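Long-range contacts in hypothetical protein (Parabacteroides merdae, PDB 4OO3), which probably acts as an NAD(P)-dependent oxidoreductase of the Gfo/Idh/MocA type, although its substrate is not established: residues 117-122 and 219-224; 123-128 and 429-434; 183-188 and 225-230. One frame throughout, in Å; residues are numbered along the deposited sequence.

Interaction 1. Residues 117-122 and 219-224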
loop_
_atom_site.group_PDB
_atom_site.type_symbol
_atom_site.label_atom_id
_atom_site.label_comp_id
_atom_site.label_asym_id
_atom_site.label_seq_id
_atom_site.Cartn_x
_atom_site.Cartn_y
_atom_site.Cartn_z
ATOM N N SER A 117 9.199 -5.295 -3.674
ATOM C CA SER A 117 7.993 -6.098 -3.564
ATOM C C SER A 117 6.807 -5.207 -3.289
ATOM O O SER A 117 6.896 -4.263 -2.513
ATOM C CB SER A 117 8.134 -7.103 -2.425
ATOM O OG SER A 117 6.895 -7.736 -2.149
ATOM N N ASP A 118 5.686 -5.517 -3.920
ATOM C CA ASP A 118 4.423 -4.955 -3.504
ATOM C C ASP A 118 4.115 -5.416 -2.074
ATOM O O ASP A 118 4.661 -6.413 -1.584
ATOM C CB ASP A 118 3.306 -5.417 -4.436
ATOM C CG ASP A 118 2.092 -4.502 -4.395
ATOM O OD1 ASP A 118 2.131 -3.468 -3.682
ATOM O OD2 ASP A 118 1.106 -4.810 -5.095
ATOM N N LYS A 119 3.258 -4.672 -1.397
ATOM C CA LYS A 119 2.696 -5.128 -0.132
ATOM C C LYS A 119 1.713 -6.285 -0.350
ATOM O O LYS A 119 1.206 -6.475 -1.457
ATOM C CB LYS A 119 2.003 -3.973 0.601
ATOM C CG LYS A 119 1.108 -3.084 -0.268
ATOM C CD LYS A 119 -0.372 -3.226 0.022
ATOM C CE LYS A 119 -0.959 -4.507 -0.522
ATOM N NZ LYS A 119 -2.410 -4.332 -0.755
ATOM N N PRO A 120 1.458 -7.092 0.696
ATOM C CA PRO A 120 2.158 -7.189 1.970
ATOM C C PRO A 120 3.290 -8.203 1.881
ATOM O O PRO A 120 3.092 -9.302 1.350
ATOM C CB PRO A 120 1.072 -7.706 2.919
ATOM C CG PRO A 120 0.181 -8.520 2.054
ATOM C CD PRO A 120 0.270 -7.971 0.658
HETATM N N MSE A 121 4.458 -7.840 2.408
HETATM C CA MSE A 121 5.640 -8.726 2.420
HETATM C C MSE A 121 5.553 -9.810 3.456
HETATM O O MSE A 121 6.371 -10.725 3.456
HETATM C CB MSE A 121 6.912 -7.895 2.625
HETATM C CG MSE A 121 7.103 -6.961 1.433
HETATM SE SE MSE A 121 8.980 -6.376 1.320
HETATM C CE MSE A 121 8.960 -5.262 2.932
ATOM N N ALA A 122 4.578 -9.718 4.356
ATOM C CA ALA A 122 4.256 -10.814 5.276
ATOM C C ALA A 122 2.763 -10.793 5.586
ATOM O O ALA A 122 2.192 -9.711 5.742
ATOM C CB ALA A 122 5.066 -10.703 6.560
ATOM N N VAL A 219 -4.642 -4.486 2.876
ATOM C CA VAL A 219 -4.762 -3.035 2.685
ATOM C C VAL A 219 -4.391 -2.274 3.957
ATOM O O VAL A 219 -3.956 -1.136 3.866
ATOM C CB VAL A 219 -6.184 -2.649 2.191
ATOM C CG1 VAL A 219 -6.477 -1.156 2.335
ATOM C CG2 VAL A 219 -6.356 -3.071 0.744
ATOM N N THR A 220 -4.548 -2.901 5.130
ATOM C CA THR A 220 -4.155 -2.278 6.408
ATOM C C THR A 220 -2.679 -1.876 6.413
ATOM O O THR A 220 -2.272 -0.952 7.124
ATOM C CB THR A 220 -4.351 -3.226 7.611
ATOM O OG1 THR A 220 -3.648 -4.451 7.366
ATOM C CG2 THR A 220 -5.830 -3.521 7.860
ATOM N N THR A 221 -1.870 -2.608 5.663
ATOM C CA THR A 221 -0.465 -2.252 5.475
ATOM C C THR A 221 -0.350 -0.764 5.135
ATOM O O THR A 221 0.347 -0.029 5.820
ATOM C CB THR A 221 0.165 -3.138 4.384
ATOM O OG1 THR A 221 0.151 -4.497 4.831
ATOM C CG2 THR A 221 1.604 -2.743 4.083
ATOM N N HIS A 222 -1.072 -0.324 4.105
ATOM C CA HIS A 222 -1.103 1.096 3.734
ATOM C C HIS A 222 -1.511 1.994 4.904
ATOM O O HIS A 222 -0.913 3.053 5.112
ATOM C CB HIS A 222 -2.090 1.353 2.598
ATOM C CG HIS A 222 -1.708 0.733 1.294
ATOM N ND1 HIS A 222 -0.455 0.873 0.738
ATOM C CD2 HIS A 222 -2.428 -0.006 0.417
ATOM C CE1 HIS A 222 -0.413 0.236 -0.419
ATOM N NE2 HIS A 222 -1.599 -0.307 -0.636
ATOM N N LEU A 223 -2.544 1.591 5.646
ATOM C CA LEU A 223 -3.109 2.466 6.679
ATOM C C LEU A 223 -2.162 2.564 7.863
ATOM O O LEU A 223 -1.917 3.652 8.372
ATOM C CB LEU A 223 -4.506 2.002 7.113
ATOM C CG LEU A 223 -5.554 1.910 6.001
ATOM C CD1 LEU A 223 -6.905 1.511 6.576
ATOM C CD2 LEU A 223 -5.671 3.221 5.228
ATOM N N VAL A 224 -1.604 1.428 8.265
ATOM C CA VAL A 224 -0.628 1.383 9.346
ATOM C C VAL A 224 0.603 2.218 8.993
ATOM O O VAL A 224 1.121 2.957 9.842
ATOM C CB VAL A 224 -0.240 -0.077 9.685
ATOM C CG1 VAL A 224 1.037 -0.142 10.515
ATOM C CG2 VAL A 224 -1.381 -0.753 10.428
#

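Interaction 2. Residues 123-128 and 429-434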
loop_
_atom_site.group_PDB
_atom_site.type_symbol
_atom_site.label_atom_id
_atom_site.label_comp_id
_atom_site.label_asym_id
_atom_site.label_seq_id
_atom_site.Cartn_x
_atom_site.Cartn_y
_atom_site.Cartn_z
ATOM N N ILE A 123 2.153 -11.985 5.673
ATOM C CA ILE A 123 0.704 -12.142 5.897
ATOM C C ILE A 123 0.334 -12.872 7.200
ATOM O O ILE A 123 -0.843 -13.145 7.446
ATOM C CB ILE A 123 0.021 -12.880 4.720
ATOM C CG1 ILE A 123 0.522 -14.324 4.598
ATOM C CG2 ILE A 123 0.237 -12.129 3.422
ATOM C CD1 ILE A 123 -0.204 -15.130 3.537
ATOM N N ASN A 124 1.339 -13.195 8.008
ATOM C CA ASN A 124 1.148 -13.800 9.321
ATOM C C ASN A 124 2.453 -13.782 10.125
ATOM O O ASN A 124 3.509 -13.394 9.608
ATOM C CB ASN A 124 0.587 -15.230 9.217
ATOM C CG ASN A 124 1.421 -16.132 8.328
ATOM O OD1 ASN A 124 2.649 -16.108 8.353
ATOM N ND2 ASN A 124 0.747 -16.953 7.547
ATOM N N SER A 125 2.373 -14.198 11.386
ATOM C CA SER A 125 3.521 -14.141 12.289
ATOM C C SER A 125 4.681 -15.011 11.844
ATOM O O SER A 125 5.829 -14.630 12.011
ATOM C CB SER A 125 3.103 -14.503 13.711
ATOM O OG SER A 125 2.284 -13.467 14.218
ATOM N N GLN A 126 4.375 -16.172 11.278
ATOM C CA GLN A 126 5.405 -17.051 10.738
ATOM C C GLN A 126 6.165 -16.331 9.628
ATOM O O GLN A 126 7.392 -16.273 9.652
ATOM C CB GLN A 126 4.787 -18.352 10.218
ATOM C CG GLN A 126 5.769 -19.300 9.550
ATOM C CD GLN A 126 5.094 -20.542 8.993
ATOM O OE1 GLN A 126 4.868 -21.516 9.714
ATOM N NE2 GLN A 126 4.778 -20.520 7.697
ATOM N N SER A 127 5.434 -15.768 8.666
ATOM C CA SER A 127 6.061 -15.045 7.563
ATOM C C SER A 127 6.742 -13.752 8.030
ATOM O O SER A 127 7.741 -13.343 7.438
ATOM C CB SER A 127 5.067 -14.771 6.422
ATOM O OG SER A 127 3.809 -14.313 6.891
ATOM N N PHE A 128 6.225 -13.123 9.088
ATOM C CA PHE A 128 6.885 -11.951 9.679
ATOM C C PHE A 128 8.282 -12.283 10.203
ATOM O O PHE A 128 9.223 -11.511 10.013
ATOM C CB PHE A 128 6.060 -11.352 10.820
ATOM C CG PHE A 128 6.764 -10.228 11.541
ATOM C CD1 PHE A 128 6.929 -8.990 10.927
ATOM C CD2 PHE A 128 7.294 -10.415 12.808
ATOM C CE1 PHE A 128 7.578 -7.954 11.574
ATOM C CE2 PHE A 128 7.950 -9.377 13.461
ATOM C CZ PHE A 128 8.093 -8.147 12.842
ATOM N N THR A 429 2.723 -4.902 13.419
ATOM C CA THR A 429 1.370 -4.463 13.755
ATOM C C THR A 429 0.310 -5.325 13.056
ATOM O O THR A 429 -0.594 -5.848 13.713
ATOM C CB THR A 429 1.156 -2.965 13.428
ATOM O OG1 THR A 429 2.223 -2.185 13.998
ATOM C CG2 THR A 429 -0.165 -2.470 13.991
ATOM N N THR A 430 0.432 -5.508 11.742
ATOM C CA THR A 430 -0.602 -6.230 10.993
ATOM C C THR A 430 -0.672 -7.718 11.323
ATOM O O THR A 430 -1.765 -8.248 11.541
ATOM C CB THR A 430 -0.443 -6.084 9.478
ATOM O OG1 THR A 430 0.856 -6.528 9.079
ATOM C CG2 THR A 430 -0.648 -4.626 9.056
ATOM N N THR A 431 0.473 -8.394 11.350
ATOM C CA THR A 431 0.485 -9.839 11.617
ATOM C C THR A 431 0.087 -10.179 13.063
ATOM O O THR A 431 -0.566 -11.192 13.304
ATOM C CB THR A 431 1.844 -10.468 11.276
ATOM O OG1 THR A 431 2.885 -9.806 12.005
ATOM C CG2 THR A 431 2.115 -10.361 9.783
ATOM N N SER A 432 0.462 -9.326 14.016
ATOM C CA SER A 432 0.038 -9.485 15.413
ATOM C C SER A 432 -1.473 -9.345 15.570
ATOM O O SER A 432 -2.085 -10.039 16.384
ATOM C CB SER A 432 0.733 -8.463 16.316
ATOM O OG SER A 432 2.123 -8.720 16.383
ATOM N N ALA A 433 -2.066 -8.441 14.796
ATOM C CA ALA A 433 -3.508 -8.227 14.825
ATOM C C ALA A 433 -4.252 -9.451 14.294
ATOM O O ALA A 433 -5.310 -9.812 14.815
ATOM C CB ALA A 433 -3.875 -6.985 14.023
ATOM N N LEU A 434 -3.700 -10.094 13.268
ATOM C CA LEU A 434 -4.308 -11.316 12.742
ATOM C C LEU A 434 -4.429 -12.370 13.833
ATOM O O LEU A 434 -5.466 -13.001 13.973
ATOM C CB LEU A 434 -3.504 -11.873 11.567
ATOM C CG LEU A 434 -4.032 -13.166 10.941
ATOM C CD1 LEU A 434 -5.432 -12.967 10.377
ATOM C CD2 LEU A 434 -3.082 -13.661 9.866
HETATM O O HOH W 1 3.661 -11.074 14.246
#

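Interaction 3. Residues 183-188 and 225-230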
loop_
_atom_site.group_PDB
_atom_site.type_symbol
_atom_site.label_atom_id
_atom_site.label_comp_id
_atom_site.label_asym_id
_atom_site.label_seq_id
_atom_site.Cartn_x
_atom_site.Cartn_y
_atom_site.Cartn_z
ATOM N N ILE A 183 -6.138 8.658 16.345
ATOM C CA ILE A 183 -5.935 8.497 14.914
ATOM C C ILE A 183 -6.872 7.386 14.462
ATOM O O ILE A 183 -6.933 6.331 15.091
ATOM C CB ILE A 183 -4.458 8.192 14.568
ATOM C CG1 ILE A 183 -3.548 9.308 15.099
ATOM C CG2 ILE A 183 -4.281 8.060 13.064
ATOM C CD1 ILE A 183 -2.065 9.072 14.892
ATOM N N VAL A 184 -7.631 7.651 13.397
ATOM C CA VAL A 184 -8.647 6.728 12.895
ATOM C C VAL A 184 -8.622 6.745 11.367
ATOM O O VAL A 184 -8.735 7.812 10.783
ATOM C CB VAL A 184 -10.055 7.141 13.378
ATOM C CG1 VAL A 184 -11.117 6.221 12.789
ATOM C CG2 VAL A 184 -10.134 7.132 14.904
ATOM N N LYS A 185 -8.470 5.572 10.736
ATOM C CA LYS A 185 -8.513 5.430 9.261
ATOM C C LYS A 185 -9.378 4.247 8.830
ATOM O O LYS A 185 -9.126 3.104 9.213
ATOM C CB LYS A 185 -7.112 5.252 8.681
ATOM C CG LYS A 185 -6.229 6.454 8.927
ATOM C CD LYS A 185 -4.851 6.312 8.305
ATOM C CE LYS A 185 -3.971 7.479 8.724
ATOM N NZ LYS A 185 -4.432 8.773 8.150
ATOM N N GLU A 186 -10.398 4.533 8.032
ATOM C CA GLU A 186 -11.375 3.526 7.643
ATOM C C GLU A 186 -11.566 3.570 6.133
ATOM O O GLU A 186 -11.864 4.625 5.576
ATOM C CB GLU A 186 -12.700 3.783 8.360
ATOM C CG GLU A 186 -12.617 3.622 9.874
ATOM C CD GLU A 186 -13.869 4.095 10.596
ATOM O OE1 GLU A 186 -14.353 5.216 10.304
ATOM O OE2 GLU A 186 -14.358 3.348 11.475
ATOM N N SER A 187 -11.374 2.428 5.478
ATOM C CA SER A 187 -11.510 2.331 4.030
ATOM C C SER A 187 -12.538 1.278 3.667
ATOM O O SER A 187 -12.631 0.243 4.325
ATOM C CB SER A 187 -10.173 1.967 3.386
ATOM O OG SER A 187 -9.155 2.842 3.807
ATOM N N VAL A 188 -13.309 1.561 2.621
ATOM C CA VAL A 188 -14.196 0.583 2.005
ATOM C C VAL A 188 -13.771 0.440 0.545
ATOM O O VAL A 188 -13.881 1.394 -0.232
ATOM C CB VAL A 188 -15.666 1.025 2.072
ATOM C CG1 VAL A 188 -16.579 -0.053 1.502
ATOM C CG2 VAL A 188 -16.054 1.359 3.508
ATOM N N ASP A 225 1.052 2.106 7.742
ATOM C CA ASP A 225 2.164 2.903 7.236
ATOM C C ASP A 225 1.842 4.384 7.280
ATOM O O ASP A 225 2.693 5.184 7.635
ATOM C CB ASP A 225 2.516 2.522 5.797
ATOM C CG ASP A 225 3.735 3.285 5.273
ATOM O OD1 ASP A 225 4.839 3.063 5.807
ATOM O OD2 ASP A 225 3.589 4.108 4.336
ATOM N N LEU A 226 0.616 4.753 6.920
ATOM C CA LEU A 226 0.232 6.159 6.963
ATOM C C LEU A 226 0.262 6.719 8.382
ATOM O O LEU A 226 0.742 7.837 8.569
ATOM C CB LEU A 226 -1.140 6.407 6.332
ATOM C CG LEU A 226 -1.208 6.425 4.812
ATOM C CD1 LEU A 226 -2.576 6.927 4.383
ATOM C CD2 LEU A 226 -0.110 7.276 4.192
ATOM N N VAL A 227 -0.230 5.974 9.380
ATOM C CA VAL A 227 -0.233 6.534 10.744
ATOM C C VAL A 227 1.206 6.788 11.222
ATOM O O VAL A 227 1.467 7.821 11.816
ATOM C CB VAL A 227 -1.165 5.829 11.800
ATOM C CG1 VAL A 227 -2.038 4.739 11.205
ATOM C CG2 VAL A 227 -0.415 5.364 13.044
ATOM N N GLN A 228 2.130 5.884 10.909
ATOM C CA GLN A 228 3.564 6.101 11.169
ATOM C C GLN A 228 4.107 7.315 10.409
ATOM O O GLN A 228 4.750 8.191 10.980
ATOM C CB GLN A 228 4.378 4.865 10.759
ATOM C CG GLN A 228 4.068 3.608 11.561
ATOM C CD GLN A 228 4.884 2.395 11.129
ATOM O OE1 GLN A 228 5.565 2.398 10.085
ATOM N NE2 GLN A 228 4.813 1.341 11.931
ATOM N N TRP A 229 3.833 7.350 9.111
ATOM C CA TRP A 229 4.437 8.326 8.215
ATOM C C TRP A 229 3.862 9.744 8.386
ATOM O O TRP A 229 4.602 10.736 8.360
ATOM C CB TRP A 229 4.275 7.832 6.776
ATOM C CG TRP A 229 5.079 8.561 5.784
ATOM C CD1 TRP A 229 6.412 8.394 5.512
ATOM C CD2 TRP A 229 4.614 9.578 4.910
ATOM N NE1 TRP A 229 6.800 9.254 4.517
ATOM C CE2 TRP A 229 5.715 9.997 4.133
ATOM C CE3 TRP A 229 3.372 10.184 4.707
ATOM C CZ2 TRP A 229 5.606 10.993 3.173
ATOM C CZ3 TRP A 229 3.270 11.172 3.753
ATOM C CH2 TRP A 229 4.379 11.566 2.997
ATOM N N GLU A 230 2.550 9.845 8.569
ATOM C CA GLU A 230 1.912 11.144 8.787
ATOM C C GLU A 230 2.102 11.671 10.210
ATOM O O GLU A 230 2.396 12.845 10.405
ATOM C CB GLU A 230 0.418 11.061 8.504
ATOM C CG GLU A 230 0.058 10.822 7.051
ATOM C CD GLU A 230 -1.388 10.401 6.882
ATOM O OE1 GLU A 230 -2.022 10.002 7.875
ATOM O OE2 GLU A 230 -1.900 10.457 5.754
#

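Interaction 1. Residues 117-122 and 219-224
Lys119 and His222 carry a side-chain packing contact, largely buried as a whole, between the two domains, where the loop leaving Rossmann strand 114-117 meets the start of helix 220-231. The aliphatic part of Lys119 lies over one face of the imidazole and crosses it at about a right angle. Its CD sits 3.2 Å from His222 NE2, a tight fit, while CG comes 3.7 Å from His222 CE1. CG of Lys119 stands between the backbone N and the carbonyl carbon (chi1 45°), and chi2 is well off a staggered value, placing CD over the ring. NZ of Lys119 then forms a salt bridge with Asp218, one residue before the segment 219-224. Asp118-Lys119-Pro120 corresponds to the Glu-Lys-Pro motif of Gfo/Idh/MocA oxidoreductases, with the expected cis peptide before Pro120, and Asp218 and His222 fit the Asp-x-x-x-His pattern of the same family; by that likeness the lysine, aspartate and histidine probably belong to the active site. Nearer the backbone, Lys119 CB packs on the methyl of Thr221, CG2, at 3.7 Å. Pro120 CB lies 3.8 Å from Thr221 OG1, a hydroxyl with weak hydrogen bonds to the carbonyls of Val217 and Asp218. Asp118, the preceding residue, accepts a weak bond from the Lys119 N-H at OD1, and its OD2 is bonded to His23 ND1.

Interaction 2. Residues 123-128 and 429-434
Thr431 holds OG1 between its backbone N and carbonyl carbon (chi1 57°), which turns CG2 onto the backbone of Asn124 and the hydroxyl toward Phe128. The methyl CG2 is 3.3 Å from Asn124 O and nearly as near to Asn124 N, so it presses on the main chain just before helix 125-140. OG1 approaches Phe128 CB at 3.7 Å, the two side chains crossing at about a right angle. A water ties the segments together, donating to Ser125 OG (2.8 Å) and to Thr431 OG1 (2.7 Å); the hydroxyls have further partners in Asp435 and the carbonyl of Tyr427. One turn on, Leu434 CG is anti to its backbone N, and CD2 reaches 3.3 Å from Ile123 O and also touches Asn124 CB. The Asn124 side chain caps its own helix: OD1 takes the Ser127 N-H at 2.8 Å, almost straight at 166°. Close main-chain approach is implied by the CA atoms of Asn124 and Thr431, only 4.6 Å apart. An asparagine N-cap thus opens a Rossmann-domain helix against helix 419-439, the chain's last, a docking consistent with the two-domain Gfo/Idh/MocA architecture.

Interaction 3. Residues 183-188 and 225-230
Lys185 and Glu230 meet tip to tip in a salt bridge, with NZ 2.7 Å from OE1 and placed on the syn lone pair of that oxygen. The lysine chain is extended as far as CE and bends only at its last torsion (chi4 -67°), which sets NZ against the carboxylate. Glu230 OE2 is hydrogen-bonded to Thr157 of helix 155-164, so each carboxylate oxygen has a partner, and Lys185 probably balances the buried charge. The bond spans the helix and sheet layers of the alpha+beta C-terminal domain: strand 183-190 belongs to its mixed sheet and helix 220-231 lies on the sheet's face, the short axes passing 9.9 Å apart with their directions 142° from one another. Apolar packing fills in beside it. Ile183 CG2 rests 4.0 Å from Val227 CB, and the Lys185 and Leu226 side chains cross at about a right angle, CE lying 3.9 Å from Leu226 CB. CE also comes 4.2 Å from Val227 CG1. An alanine in place of Lys185 would probably leave the Glu230 carboxylate without its positive mate and open a gap beside Leu226 CB. Next to Lys185, Gln160 on helix 155-164 and His317 and Ser319 on strand 316-322 pack against its chain.

Overall arrangement
All three contacts are buried overall, interaction 3 at every touching residue, whereas interactions 1 and 2 include partly exposed ones (Lys119 and His222; Asn124 and Ser125). Interaction 1 lies nearest the centre of the chain, interaction 2 farthest, about 16 Å from it. Interactions 1 and 2 join the Rossmann domain to the C-terminal part; interaction 3 stays within the latter. Helix 220-231 serves both 1 and 3: its first turn faces the probable active-site loop, its later turns the mixed sheet; Leu223, of the first turn, already touches Ser187 and the Lys185 carbonyl. Interactions 1 and 2 meet where Ala122 packs on Ser127 and Phe128, and Thr220 on Thr430. The chemistry shifts from lysine on imidazole, to a water-bridged helix interface, to a charged pair amid aliphatic groups.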